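Local coordinates for sugar-binding transcriptional regulator, LacI family (Enterococcus faecalis, PDB 3CS3), which probably represses transcription by binding operator DNA as a LacI-family regulator, with a C-terminal sugar-binding domain that probably senses a sugar effector, at the interface of chains A and B. Numbering follows the deposited sequence. Chains: chain A/B, Sugar-binding transcriptional regulator, LacI family.

Contact 1: the interface of chains A and B. Residues chain A 216-217, 220; chain B 194, 217, 220-221.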
# COMPACT_ATOMS: atom_id res chain seq x y z
N GLU A 216 1.37 2.83 10.26
CA GLU A 216 0.40 3.74 10.85
C GLU A 216 -0.86 3.03 11.35
O GLU A 216 -1.49 3.50 12.28
CB GLU A 216 0.08 4.94 9.94
CG GLU A 216 -0.61 4.62 8.62
CD GLU A 216 -0.91 5.88 7.81
OE1 GLU A 216 -0.95 5.79 6.56
OE2 GLU A 216 -1.10 6.96 8.41
N LEU A 217 -1.19 1.88 10.76
CA LEU A 217 -2.29 1.05 11.28
C LEU A 217 -1.99 0.56 12.70
O LEU A 217 -2.88 0.57 13.55
CB LEU A 217 -2.58 -0.14 10.35
CG LEU A 217 -3.70 -1.11 10.76
CD1 LEU A 217 -5.05 -0.40 10.96
CD2 LEU A 217 -3.84 -2.24 9.74
N PHE A 220 -2.98 2.93 15.46
CA PHE A 220 -4.41 3.19 15.70
C PHE A 220 -5.20 1.95 16.13
O PHE A 220 -6.38 2.04 16.48
CB PHE A 220 -5.05 3.83 14.46
CG PHE A 220 -4.61 5.25 14.22
CD1 PHE A 220 -5.23 6.31 14.88
CD2 PHE A 220 -3.57 5.52 13.34
CE1 PHE A 220 -4.81 7.62 14.66
CE2 PHE A 220 -3.15 6.83 13.11
CZ PHE A 220 -3.77 7.88 13.77
N LYS B 194 -5.51 14.53 9.41
CA LYS B 194 -4.15 15.00 9.71
C LYS B 194 -4.09 16.48 10.07
O LYS B 194 -3.53 16.84 11.11
CB LYS B 194 -3.20 14.71 8.54
CG LYS B 194 -2.19 13.60 8.80
CD LYS B 194 -2.75 12.20 8.54
CE LYS B 194 -1.68 11.14 8.83
NZ LYS B 194 -1.90 9.87 8.08
N LEU B 217 -7.59 1.66 7.76
CA LEU B 217 -7.16 2.76 8.64
C LEU B 217 -8.35 3.61 9.10
O LEU B 217 -8.42 3.99 10.27
CB LEU B 217 -6.10 3.64 7.96
CG LEU B 217 -5.55 4.83 8.75
CD1 LEU B 217 -4.94 4.42 10.09
CD2 LEU B 217 -4.53 5.61 7.91
N PHE B 220 -10.13 2.35 12.19
CA PHE B 220 -9.43 2.38 13.47
C PHE B 220 -9.07 3.79 13.94
O PHE B 220 -8.58 3.99 15.06
CB PHE B 220 -8.17 1.50 13.43
CG PHE B 220 -8.48 0.03 13.38
CD1 PHE B 220 -8.73 -0.68 14.55
CD2 PHE B 220 -8.52 -0.65 12.17
CE1 PHE B 220 -9.03 -2.05 14.51
CE2 PHE B 220 -8.81 -2.01 12.11
CZ PHE B 220 -9.07 -2.71 13.28
N VAL B 221 -9.33 4.77 13.08
CA VAL B 221 -9.02 6.18 13.36
C VAL B 221 -10.06 6.75 14.35
O VAL B 221 -11.11 6.14 14.58
CB VAL B 221 -8.91 6.97 12.02
CG1 VAL B 221 -10.28 7.29 11.44
CG2 VAL B 221 -8.06 8.22 12.17
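A salt bridge joins B:Lys194 to A:Glu216 beside the apolar contacts of this patch, where two copies of the same short helix meet about the two-fold axis. The ammonium group of B:Lys194 donates to the carboxylate of A:Glu216, with NZ 3.0 Å from OE2, and the oxygen is approached on its syn lone pair, the side of its partner OE1. A:Glu216 leaves the helix with CG in the crowded position between backbone N and carbonyl carbon (chi1 65°) and then runs extended, while B:Lys194 bends at chi2 and crosses it obliquely; two long, flexible chains suit a bond that must span the gap between helices.

The apolar contacts centre on B:Leu217 and A:Phe220. With CG of B:Leu217 anti to the backbone N (chi1 180°), its two methyls divide the work, as a forked leucine can. CD2 lies against the carboxylate carbon CD of A:Glu216 at 3.6 Å, the two chains crossing at about a right angle, so the methyl packs beside the ionic pair and may strengthen it by keeping water away. CD1 meets ring atom CD2 of A:Phe220 at 3.7 Å. The twin contact places CD1 of A:Leu217 by CD2 of B:Phe220, also at 3.7 Å. A:Phe220 has CG anti to the carbonyl carbon (chi1 -70°), and its broad ring can touch several neighbours at once. Near the axis the phenylalanines meet through their CB atoms, 4.0 Å apart, rather than by stacking their rings. A:Phe220 continues alongside the compact B:Val221, both pointing the same way, with CE1 4.1 Å from the CG2 methyl of B:Val221.

Helix 216-220 supplies the central residues from both chains, B:Val221 follows it directly, and B:Lys194 reaches in from near the end of helix 186-196.

Contact 2: the interface of chains A and B. Residues chain A 45-46, 48-49, 52; chain B 10, 41-43, 54.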
# COMPACT_ATOMS: atom_id res chain seq x y z
N SER A 45 6.35 -4.73 -9.23
CA SER A 45 6.20 -5.73 -8.19
C SER A 45 5.65 -7.04 -8.75
O SER A 45 4.90 -7.04 -9.72
CB SER A 45 5.29 -5.20 -7.10
OG SER A 45 5.48 -5.95 -5.92
N GLY A 46 6.02 -8.15 -8.12
CA GLY A 46 5.58 -9.47 -8.56
C GLY A 46 6.71 -10.47 -8.58
O GLY A 46 7.89 -10.10 -8.60
N LYS A 48 7.58 -12.46 -10.98
CA LYS A 48 8.22 -12.54 -12.28
C LYS A 48 8.69 -11.18 -12.79
O LYS A 48 9.04 -11.04 -13.96
CB LYS A 48 7.26 -13.17 -13.31
CG LYS A 48 6.79 -14.59 -12.99
CD LYS A 48 7.82 -15.64 -13.41
CE LYS A 48 7.25 -17.06 -13.30
NZ LYS A 48 6.91 -17.44 -11.90
N SER A 49 8.71 -10.18 -11.90
CA SER A 49 9.03 -8.79 -12.27
C SER A 49 10.49 -8.57 -12.68
O SER A 49 10.79 -7.63 -13.43
CB SER A 49 8.66 -7.83 -11.14
OG SER A 49 9.50 -8.01 -10.02
N PHE A 52 11.44 -9.35 -16.71
CA PHE A 52 11.34 -8.26 -17.68
C PHE A 52 11.71 -6.92 -17.06
O PHE A 52 10.85 -6.15 -16.62
CB PHE A 52 9.97 -8.20 -18.35
CG PHE A 52 8.88 -8.87 -17.58
CD1 PHE A 52 8.47 -10.16 -17.92
CD2 PHE A 52 8.25 -8.22 -16.53
CE1 PHE A 52 7.47 -10.79 -17.22
CE2 PHE A 52 7.24 -8.85 -15.83
CZ PHE A 52 6.84 -10.14 -16.17
N ILE B 10 1.10 -14.25 -17.92
CA ILE B 10 1.30 -13.10 -17.03
C ILE B 10 0.35 -11.96 -17.41
O ILE B 10 0.24 -11.58 -18.58
CB ILE B 10 2.78 -12.61 -17.01
CG1 ILE B 10 3.70 -13.72 -16.49
CG2 ILE B 10 2.95 -11.40 -16.08
CD1 ILE B 10 5.16 -13.54 -16.82
N MET B 41 0.63 -12.39 -12.02
CA MET B 41 0.48 -10.97 -12.23
C MET B 41 1.75 -10.19 -11.90
O MET B 41 2.49 -10.56 -10.99
CB MET B 41 -0.76 -10.48 -11.47
CG MET B 41 -0.56 -9.37 -10.47
SD MET B 41 -1.84 -9.48 -9.22
CE MET B 41 -0.89 -9.00 -7.77
N ILE B 42 2.02 -9.17 -12.69
CA ILE B 42 2.99 -8.16 -12.29
C ILE B 42 2.30 -6.81 -12.16
O ILE B 42 1.37 -6.50 -12.91
CB ILE B 42 4.23 -8.08 -13.21
CG1 ILE B 42 3.83 -7.87 -14.67
CG2 ILE B 42 5.08 -9.33 -13.05
CD1 ILE B 42 4.47 -6.65 -15.30
N VAL B 43 2.73 -6.03 -11.18
CA VAL B 43 2.12 -4.75 -10.90
C VAL B 43 3.10 -3.64 -11.27
O VAL B 43 4.26 -3.69 -10.88
CB VAL B 43 1.70 -4.63 -9.42
CG1 VAL B 43 1.02 -3.30 -9.15
CG2 VAL B 43 0.77 -5.78 -9.04
N PRO B 54 5.84 -4.09 -21.43
CA PRO B 54 6.47 -5.29 -21.99
C PRO B 54 5.45 -6.16 -22.73
O PRO B 54 4.97 -7.17 -22.20
CB PRO B 54 7.04 -6.00 -20.76
CG PRO B 54 6.24 -5.50 -19.60
CD PRO B 54 5.79 -4.12 -19.95
O HOH W 1 4.77 -12.18 -11.17
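A:Phe52, B:Ile42 and A:Ser45 bury the most surface here, joining a hydrophobic contact to a strand-to-strand bridge. The ring of A:Phe52, which is poorly ordered, comes tip to tip with two isoleucines that meet its edge in the ring plane. CE2 lies 3.5 Å from CG2 of B:Ile42, and CE1 lies 3.6 Å from CD1 of B:Ile10. As modelled, the ring edge lies against branched aliphatic chains whose methyls can follow its outline, though little weight rests on the exact fit. One ring face carries the carbonyl oxygen of A:Lys48, displaced toward the rim.

B:Ile42 has CG1 in the crowded position between backbone N and carbonyl carbon (chi1 55°), which leaves CG2 anti to the carbonyl carbon. Both branches thereby reach the phenylalanine, CD1 from the longer one and CG2 from the shorter. B:Ile10 instead sets CG1 anti to the carbonyl carbon (chi1 -61°) and touches the ring chiefly with its terminal methyl.

A:Ser45 works through its backbone, forming an antiparallel bridge with B:Val43. The amide N of B:Val43 donates to O of A:Ser45 at 2.8 Å in a nearly straight bond (174° at H), and N of A:Ser45 returns a hydrogen bond to O of B:Val43 at 2.9 Å. Both donors lie in the carbonyl planes. The backbone makes these bonds; valine's beta-branching favours the extended strand, and the small serine crowds little at the strand end. Beside the bridge, a water links N of A:Lys48 to O of B:Met41, 2.8 Å from each. Within chain A, OG of A:Ser49 gives a hydrogen bond to O of A:Gly46, 3.0 Å, from above the carbonyl plane rather than on a lone pair, which may steady the loop.

The bridge joins strand 40-45 of the two chains; B:Ile10 begins strand 10-15, and A:Phe52 lies in the loop after strand 40-45.

The C-alpha centres of contact 1 and contact 2 are about 31 Å apart, and the two share no residue or secondary-structure element. Contact 1 draws on helices 216-220 and 186-196, whereas contact 2 uses strands 10-15 and 40-45, and the loop that follows the latter. Both belong to one two-fold interface, so each recurs with the chains exchanged. Two well-separated patches, one of side-chain packing with a salt bridge beside it, the other combining backbone pairing with apolar packing, would restrain the relative orientation of the chains. LacI-family regulators commonly work as dimers, so this assembly is plausibly the biological one.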